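Side-chain contacts in cytochrome P450 reductase (Amycolatopsis methanolica 239, PDB 5OGX), which passes electrons from NADH, through FAD and a 2Fe-2S cluster, to a partner cytochrome P450 that O-demethylates lignin-derived aromatic compounds: residues 138-142 with 143-147; 176-179 with 180-184. All coordinates share one frame; numbering follows the deposited sequence.

Contact 1 of 2, residues 138-142 with 143-147; sequences LVVPG and SGARR. With FAD (flavin-adenine dinucleotide), chain B.
Val-139 and Arg-146 face each other as a non-hydrogen-bonded antiparallel pair, their side chains running alongside one another. CG2 of the valine lies over one face of the Arg-146 guanidinium, offset toward its rim and 3.7 Å from NH2. A bend at chi3 (80°) folds the arginine back into this position, where its NE also forms a salt bridge with Glu-137. On the next pair, Leu-138 and Arg-147, two backbone hydrogen bonds join the strands. Nearer the turn, the two methyls of Val-140 divide the work: CG1, anti to the backbone N, packs 3.6 Å from Ser-143 CB, while CG2 meets Ala-145 CB at 4.0 Å. Val-140 O accepts from both Ser-143 N and Gly-144 N, and Ser-143 OG takes the N-H of Ala-145 at 3.1 Å, an ST turn within the bend.

The Arg-147 chain, bent at chi2 (-71°), leads away from the opposite strand to the FAD pyrophosphate. NE donates to FAD O1P at 2.9 Å, and NH2 lies 3.0 Å from O2A on the other phosphate. NH1 is tied back to Arg-146 O at 3.0 Å, a bond close to the guanidinium plane that limits its rotation. Shortening this residue to an alanine would probably cost the pyrophosphate a positively charged partner and Arg-146 O its bond from NH1. The whole is a beta hairpin whose second strand carries the Arg-X-Tyr-Ser flavin-binding motif of the ferredoxin reductase family, opened by Arg-147.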
ATOM      1  N   LEU A 138      -7.176  -3.811   9.003  1.00 17.80           N
ATOM      2  CA  LEU A 138      -8.451  -4.103   9.643  1.00 19.29           C
ATOM      3  C   LEU A 138      -8.420  -5.501  10.242  1.00 22.64           C
ATOM      4  O   LEU A 138      -7.738  -6.398   9.740  1.00 23.46           O
ATOM      5  CB  LEU A 138      -9.616  -4.009   8.648  1.00 19.86           C
ATOM      6  CG  LEU A 138      -9.768  -2.757   7.776  1.00 26.88           C
ATOM      7  CD1 LEU A 138     -11.115  -2.794   7.021  1.00 22.12           C
ATOM      8  CD2 LEU A 138      -9.655  -1.493   8.597  1.00 27.76           C
ATOM      9  N   VAL A 139      -9.193  -5.687  11.306  1.00 20.59           N
ATOM     10  CA  VAL A 139      -9.391  -6.998  11.917  1.00 21.85           C
ATOM     11  C   VAL A 139     -10.830  -7.427  11.654  1.00 22.55           C
ATOM     12  O   VAL A 139     -11.772  -6.675  11.938  1.00 23.78           O
ATOM     13  CB  VAL A 139      -9.087  -6.968  13.425  1.00 23.94           C
ATOM     14  CG1 VAL A 139      -9.225  -8.374  14.022  1.00 24.77           C
ATOM     15  CG2 VAL A 139      -7.697  -6.417  13.671  1.00 25.97           C
ATOM     16  N   VAL A 140     -11.001  -8.625  11.100  1.00 21.20           N
ATOM     17  CA  VAL A 140     -12.337  -9.128  10.788  1.00 21.13           C
ATOM     18  C   VAL A 140     -13.033  -9.464  12.100  1.00 22.53           C
ATOM     19  O   VAL A 140     -12.511 -10.252  12.897  1.00 22.53           O
ATOM     20  CB  VAL A 140     -12.286 -10.358   9.864  1.00 23.75           C
ATOM     21  CG1 VAL A 140     -13.713 -10.897   9.594  1.00 23.90           C
ATOM     22  CG2 VAL A 140     -11.546 -10.024   8.571  1.00 21.76           C
ATOM     23  N   PRO A 141     -14.200  -8.902  12.369  1.00 22.99           N
ATOM     24  CA  PRO A 141     -14.854  -9.153  13.659  1.00 24.15           C
ATOM     25  C   PRO A 141     -15.166 -10.634  13.830  1.00 25.25           C
ATOM     26  O   PRO A 141     -15.612 -11.301  12.897  1.00 27.48           O
ATOM     27  CB  PRO A 141     -16.139  -8.318  13.588  1.00 26.50           C
ATOM     28  CG  PRO A 141     -16.105  -7.582  12.317  1.00 31.13           C
ATOM     29  CD  PRO A 141     -15.013  -8.094  11.447  1.00 27.70           C
ATOM     30  N   GLY A 142     -14.900 -11.145  15.031  1.00 25.54           N
ATOM     31  CA  GLY A 142     -15.220 -12.522  15.364  1.00 29.65           C
ATOM     32  C   GLY A 142     -14.255 -13.541  14.802  1.00 33.79           C
ATOM     33  O   GLY A 142     -14.151 -14.662  15.314  1.00 30.11           O
ATOM     34  N   SER A 143     -13.550 -13.170  13.743  1.00 30.72           N
ATOM     35  CA  SER A 143     -12.623 -14.054  13.050  1.00 29.55           C
ATOM     36  C   SER A 143     -11.183 -13.890  13.524  1.00 29.88           C
ATOM     37  O   SER A 143     -10.468 -14.888  13.667  1.00 28.87           O
ATOM     38  CB  SER A 143     -12.706 -13.798  11.544  1.00 27.58           C
ATOM     39  OG  SER A 143     -11.441 -13.994  10.941  1.00 28.64           O
ATOM     40  N   GLY A 144     -10.730 -12.651  13.756  1.00 30.46           N
ATOM     41  CA  GLY A 144      -9.355 -12.390  14.123  1.00 27.55           C
ATOM     42  C   GLY A 144      -8.413 -12.207  12.950  1.00 25.05           C
ATOM     43  O   GLY A 144      -7.276 -11.744  13.146  1.00 27.65           O
ATOM     44  N   ALA A 145      -8.846 -12.558  11.744  1.00 24.17           N
ATOM     45  CA  ALA A 145      -8.040 -12.366  10.547  1.00 20.92           C
ATOM     46  C   ALA A 145      -7.696 -10.890  10.365  1.00 20.38           C
ATOM     47  O   ALA A 145      -8.516 -10.011  10.631  1.00 24.87           O
ATOM     48  CB  ALA A 145      -8.806 -12.884   9.333  1.00 23.37           C
ATOM     49  N   ARG A 146      -6.479 -10.616   9.897  1.00 18.95           N
ATOM     50  CA  ARG A 146      -6.017  -9.251   9.669  1.00 20.73           C
ATOM     51  C   ARG A 146      -5.812  -9.030   8.182  1.00 21.48           C
ATOM     52  O   ARG A 146      -5.186  -9.860   7.515  1.00 20.04           O
ATOM     53  CB  ARG A 146      -4.710  -8.993  10.426  1.00 22.34           C
ATOM     54  CG  ARG A 146      -4.788  -9.491  11.859  1.00 31.75           C
ATOM     55  CD  ARG A 146      -3.552  -9.152  12.662  1.00 40.53           C
ATOM     56  NE  ARG A 146      -3.589  -7.773  13.130  1.00 52.02           N
ATOM     57  CZ  ARG A 146      -4.172  -7.370  14.257  1.00 50.86           C
ATOM     58  NH1 ARG A 146      -4.781  -8.237  15.058  1.00 46.40           N
ATOM     59  NH2 ARG A 146      -4.142  -6.084  14.580  1.00 54.77           N
ATOM     60  N   ARG A 147      -6.336  -7.917   7.662  1.00 20.19           N
ATOM     61  CA  ARG A 147      -6.267  -7.637   6.235  1.00 16.39           C
ATOM     62  C   ARG A 147      -5.977  -6.163   6.005  1.00 17.51           C
ATOM     63  O   ARG A 147      -6.431  -5.299   6.763  1.00 19.44           O
ATOM     64  CB  ARG A 147      -7.563  -8.028   5.506  1.00 18.68           C
ATOM     65  CG  ARG A 147      -7.931  -9.510   5.670  1.00 19.72           C
ATOM     66  CD  ARG A 147      -6.986 -10.420   4.902  1.00 19.78           C
ATOM     67  NE  ARG A 147      -7.491 -11.795   4.864  1.00 22.51           N
ATOM     68  CZ  ARG A 147      -7.129 -12.751   5.712  1.00 20.57           C
ATOM     69  NH1 ARG A 147      -6.257 -12.491   6.688  1.00 21.79           N
ATOM     70  NH2 ARG A 147      -7.650 -13.970   5.596  1.00 22.73           N
TER
HETATM   71  PA  FAD B 401      -8.925 -14.678   1.985  1.00 24.50           P
HETATM   72  O1A FAD B 401      -9.854 -15.405   2.927  1.00 26.14           O
HETATM   73  O2A FAD B 401      -7.592 -14.316   2.593  1.00 25.24           O
HETATM   74  O5B FAD B 401      -8.641 -15.579   0.633  1.00 30.05           O
HETATM   75  C5B FAD B 401      -9.616 -16.501   0.202  1.00 38.67           C
HETATM   76  C4B FAD B 401      -8.958 -17.397  -0.887  1.00 38.27           C
HETATM   77  O4B FAD B 401      -8.793 -16.705  -1.982  1.00 37.13           O
HETATM   78  C3B FAD B 401      -7.547 -17.820  -0.446  1.00 37.85           C
HETATM   79  O3B FAD B 401      -7.307 -19.082  -0.884  1.00 41.77           O
HETATM   80  C2B FAD B 401      -6.617 -16.784  -1.121  1.00 37.04           C
HETATM   81  O2B FAD B 401      -5.231 -17.318  -1.294  1.00 38.16           O
HETATM   82  C1B FAD B 401      -7.211 -16.522  -2.255  1.00 36.67           C
HETATM   83  N9A FAD B 401      -7.075 -15.138  -2.632  1.00 39.76           N
HETATM   84  C8A FAD B 401      -6.753 -14.119  -1.825  1.00 38.28           C
HETATM   85  N7A FAD B 401      -6.763 -12.997  -2.558  1.00 35.07           N
HETATM   86  C5A FAD B 401      -7.105 -13.333  -3.815  1.00 39.77           C
HETATM   87  C6A FAD B 401      -7.262 -12.571  -4.949  1.00 42.04           C
HETATM   88  N6A FAD B 401      -7.155 -11.177  -5.341  1.00 39.40           N
HETATM   89  N1A FAD B 401      -7.616 -13.145  -6.091  1.00 44.55           N
HETATM   90  C2A FAD B 401      -7.819 -14.485  -6.144  1.00 44.12           C
HETATM   91  N3A FAD B 401      -7.668 -15.244  -5.028  1.00 40.84           N
HETATM   92  C4A FAD B 401      -7.308 -14.652  -3.864  1.00 40.02           C
HETATM   93  N1  FAD B 401      -7.538  -5.506  -1.309  1.00 16.86           N
HETATM   94  C2  FAD B 401      -8.552  -4.572  -1.783  1.00 18.20           C
HETATM   95  O2  FAD B 401      -9.579  -4.976  -2.215  1.00 22.83           O
HETATM   96  N3  FAD B 401      -8.295  -3.127  -1.699  1.00 16.94           N
HETATM   97  C4  FAD B 401      -7.076  -2.581  -1.190  1.00 18.76           C
HETATM   98  O4  FAD B 401      -6.898  -1.409  -1.153  1.00 19.96           O
HETATM   99  C4X FAD B 401      -6.044  -3.562  -0.735  1.00 14.36           C
HETATM  100  N5  FAD B 401      -4.821  -3.053  -0.193  1.00 15.91           N
HETATM  101  C5X FAD B 401      -3.818  -4.025   0.235  1.00 15.95           C
HETATM  102  C6  FAD B 401      -2.597  -3.531   0.704  1.00 15.55           C
HETATM  103  C7  FAD B 401      -1.650  -4.473   1.112  1.00 15.55           C
HETATM  104  C7M FAD B 401      -0.394  -3.761   1.613  1.00 18.42           C
HETATM  105  C8  FAD B 401      -1.910  -5.840   1.054  1.00 16.15           C
HETATM  106  C8M FAD B 401      -0.819  -6.790   1.533  1.00 15.34           C
HETATM  107  C9  FAD B 401      -3.122  -6.327   0.575  1.00 18.34           C
HETATM  108  C9A FAD B 401      -4.063  -5.406   0.160  1.00 16.19           C
HETATM  109  N10 FAD B 401      -5.344  -5.933  -0.344  1.00 15.24           N
HETATM  110  C10 FAD B 401      -6.303  -4.984  -0.800  1.00 14.70           C
HETATM  111  C1' FAD B 401      -5.636  -7.377  -0.346  1.00 17.41           C
HETATM  112  C2' FAD B 401      -6.511  -7.536   0.968  1.00 18.65           C
HETATM  113  O2' FAD B 401      -5.815  -7.224   2.168  1.00 18.72           O
HETATM  114  C3' FAD B 401      -7.103  -8.949   1.170  1.00 20.78           C
HETATM  115  O3' FAD B 401      -6.076  -9.879   0.980  1.00 19.97           O
HETATM  116  C4' FAD B 401      -8.241  -9.232   0.172  1.00 20.99           C
HETATM  117  O4' FAD B 401      -9.306  -8.348   0.399  1.00 20.34           O
HETATM  118  C5' FAD B 401      -8.758 -10.680   0.315  1.00 21.87           C
HETATM  119  O5' FAD B 401      -8.963 -10.967   1.685  1.00 21.66           O
HETATM  120  P   FAD B 401     -10.121 -12.049   2.110  1.00 22.20           P
HETATM  121  O1P FAD B 401     -10.024 -12.254   3.597  1.00 23.28           O
HETATM  122  O2P FAD B 401     -11.473 -11.636   1.577  1.00 24.67           O
HETATM  123  O3P FAD B 401      -9.706 -13.416   1.309  1.00 22.00           O

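Contact 2 of 2, residues 176-179 with 180-184; sequences GWLF and DGLAA. Unlike the reference sequence in segment 176-179: Gly-176 (reference Arg). Unlike the reference sequence in segment 180-184: Ala-183 (reference Thr).
The indole of Trp-177 is approached obliquely by Leu-182 CD1 where its two rings join at CE2, 3.6 Å from NE1 and 3.8 Å from CZ2. One ring face carries Leu-178 CD2, which stands 3.6 Å above the plane toward the rim; Pro-141 lies against the opposite face. Leu-178 and Leu-182 run side by side and meet methyl to methyl, CD2 to CD2 at 3.8 Å, so that the two leucines and the indole form one apolar patch. An anti chi1 (-168°) carries CG of Leu-182 toward the helix end, where CD1 meets the indole and CD2 meets Leu-178.

Backbone bonds hold the turn that makes this possible. Trp-177 O accepts from Asp-180 N at 3.0 Å and from Leu-182 N at 3.1 Å, the donors reaching it from opposite faces of the carbonyl plane. The first stands well above that plane, whereas the second is only tilted from it. Between them Gly-181, with phi 133°, takes a conformation hostile to a side chain. The arrangement ends helix 174-178 and turns the chain toward strand 187-194, with Leu-182 against Val-120 of strand 117-124 and Leu-178 and Phe-179 against Val-165 of strand 160-166.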
ATOM      1  N   GLY A 176     -17.013 -12.710   3.271  1.00 31.43           N
ATOM      2  CA  GLY A 176     -17.605 -13.022   4.559  1.00 31.76           C
ATOM      3  C   GLY A 176     -17.989 -11.853   5.453  1.00 36.17           C
ATOM      4  O   GLY A 176     -18.626 -12.071   6.491  1.00 37.89           O
ATOM      5  N   TRP A 177     -17.642 -10.616   5.094  1.00 29.80           N
ATOM      6  CA  TRP A 177     -17.875  -9.502   6.009  1.00 24.59           C
ATOM      7  C   TRP A 177     -18.100  -8.177   5.282  1.00 28.51           C
ATOM      8  O   TRP A 177     -19.187  -7.598   5.382  1.00 30.94           O
ATOM      9  CB  TRP A 177     -16.707  -9.393   6.991  1.00 25.45           C
ATOM     10  CG  TRP A 177     -16.682  -8.146   7.828  1.00 24.46           C
ATOM     11  CD1 TRP A 177     -17.721  -7.595   8.527  1.00 27.65           C
ATOM     12  CD2 TRP A 177     -15.544  -7.305   8.071  1.00 23.97           C
ATOM     13  NE1 TRP A 177     -17.297  -6.461   9.186  1.00 26.06           N
ATOM     14  CE2 TRP A 177     -15.968  -6.260   8.917  1.00 23.99           C
ATOM     15  CE3 TRP A 177     -14.211  -7.332   7.648  1.00 22.40           C
ATOM     16  CZ2 TRP A 177     -15.102  -5.248   9.346  1.00 25.90           C
ATOM     17  CZ3 TRP A 177     -13.349  -6.324   8.079  1.00 26.69           C
ATOM     18  CH2 TRP A 177     -13.800  -5.306   8.926  1.00 29.10           C
ATOM     19  N   LEU A 178     -17.090  -7.682   4.554  1.00 28.06           N
ATOM     20  CA  LEU A 178     -17.226  -6.362   3.942  1.00 23.23           C
ATOM     21  C   LEU A 178     -18.309  -6.340   2.867  1.00 26.66           C
ATOM     22  O   LEU A 178     -18.874  -5.277   2.585  1.00 28.98           O
ATOM     23  CB  LEU A 178     -15.885  -5.905   3.365  1.00 24.34           C
ATOM     24  CG  LEU A 178     -14.787  -5.761   4.425  1.00 24.79           C
ATOM     25  CD1 LEU A 178     -13.416  -5.640   3.769  1.00 22.55           C
ATOM     26  CD2 LEU A 178     -15.059  -4.566   5.332  1.00 24.69           C
ATOM     27  N   PHE A 179     -18.606  -7.486   2.263  1.00 27.95           N
ATOM     28  CA  PHE A 179     -19.685  -7.604   1.291  1.00 28.49           C
ATOM     29  C   PHE A 179     -20.920  -8.278   1.868  1.00 32.38           C
ATOM     30  O   PHE A 179     -21.922  -8.424   1.160  1.00 35.76           O
ATOM     31  CB  PHE A 179     -19.200  -8.382   0.063  1.00 30.48           C
ATOM     32  CG  PHE A 179     -18.379  -7.557  -0.879  1.00 27.07           C
ATOM     33  CD1 PHE A 179     -17.057  -7.241  -0.571  1.00 25.88           C
ATOM     34  CD2 PHE A 179     -18.931  -7.069  -2.055  1.00 30.85           C
ATOM     35  CE1 PHE A 179     -16.299  -6.468  -1.433  1.00 27.17           C
ATOM     36  CE2 PHE A 179     -18.180  -6.289  -2.919  1.00 27.94           C
ATOM     37  CZ  PHE A 179     -16.862  -5.989  -2.609  1.00 28.48           C
ATOM     38  N   ASP A 180     -20.877  -8.687   3.137  1.00 28.02           N
ATOM     39  CA  ASP A 180     -21.991  -9.447   3.709  1.00 31.06           C
ATOM     40  C   ASP A 180     -22.014  -9.210   5.220  1.00 37.18           C
ATOM     41  O   ASP A 180     -21.526 -10.020   6.014  1.00 49.59           O
ATOM     42  CB  ASP A 180     -21.877 -10.938   3.397  1.00 39.52           C
ATOM     43  CG  ASP A 180     -22.934 -11.749   4.104  1.00 46.49           C
ATOM     44  OD1 ASP A 180     -24.018 -11.182   4.351  1.00 46.91           O
ATOM     45  OD2 ASP A 180     -22.677 -12.931   4.419  1.00 45.35           O
ATOM     46  N   GLY A 181     -22.606  -8.091   5.625  1.00 34.12           N
ATOM     47  CA  GLY A 181     -22.720  -7.822   7.046  1.00 43.39           C
ATOM     48  C   GLY A 181     -22.327  -6.426   7.482  1.00 44.32           C
ATOM     49  O   GLY A 181     -23.011  -5.825   8.317  1.00 36.30           O
ATOM     50  N   LEU A 182     -21.226  -5.904   6.939  1.00 42.71           N
ATOM     51  CA  LEU A 182     -20.802  -4.547   7.263  1.00 36.95           C
ATOM     52  C   LEU A 182     -21.934  -3.564   7.014  1.00 37.79           C
ATOM     53  O   LEU A 182     -22.611  -3.621   5.982  1.00 39.56           O
ATOM     54  CB  LEU A 182     -19.579  -4.157   6.426  1.00 32.03           C
ATOM     55  CG  LEU A 182     -18.863  -2.875   6.854  1.00 29.62           C
ATOM     56  CD1 LEU A 182     -17.968  -3.153   8.052  1.00 30.94           C
ATOM     57  CD2 LEU A 182     -18.040  -2.288   5.702  1.00 27.50           C
ATOM     58  N   ALA A 183     -22.142  -2.660   7.969  1.00 34.94           N
ATOM     59  CA  ALA A 183     -23.213  -1.682   7.857  1.00 36.74           C
ATOM     60  C   ALA A 183     -22.777  -0.381   8.513  1.00 36.52           C
ATOM     61  O   ALA A 183     -21.958  -0.380   9.438  1.00 35.58           O
ATOM     62  CB  ALA A 183     -24.508  -2.188   8.503  1.00 38.11           C
ATOM     63  N   ALA A 184     -23.344   0.726   8.030  1.00 35.76           N
ATOM     64  CA  ALA A 184     -23.121   2.026   8.651  1.00 35.59           C
ATOM     65  C   ALA A 184     -23.387   1.959  10.149  1.00 35.70           C
ATOM     66  O   ALA A 184     -24.375   1.372  10.600  1.00 38.31           O
ATOM     67  CB  ALA A 184     -24.019   3.083   8.006  1.00 42.36           C
TER

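How the contacts relate
From the N terminus, the chain first makes contact 1, closing the hairpin between strands 135-139 and 146-150. It then passes through strand 160-166 before contact 2 ends helix 174-178 and leads into strand 187-194. The two are local and in series, neither enclosing nor crossing the other, yet they meet in space with centres about 12 Å apart. The indole of Trp-177 reaches the hairpin, its CE3 lying 3.9 Å from Val-140 CG2, while Leu-138 touches the same ring. Both belong to the FAD-binding domain, and together they tie the hairpin at one edge of its antiparallel sheet to the short helix beside the flavin.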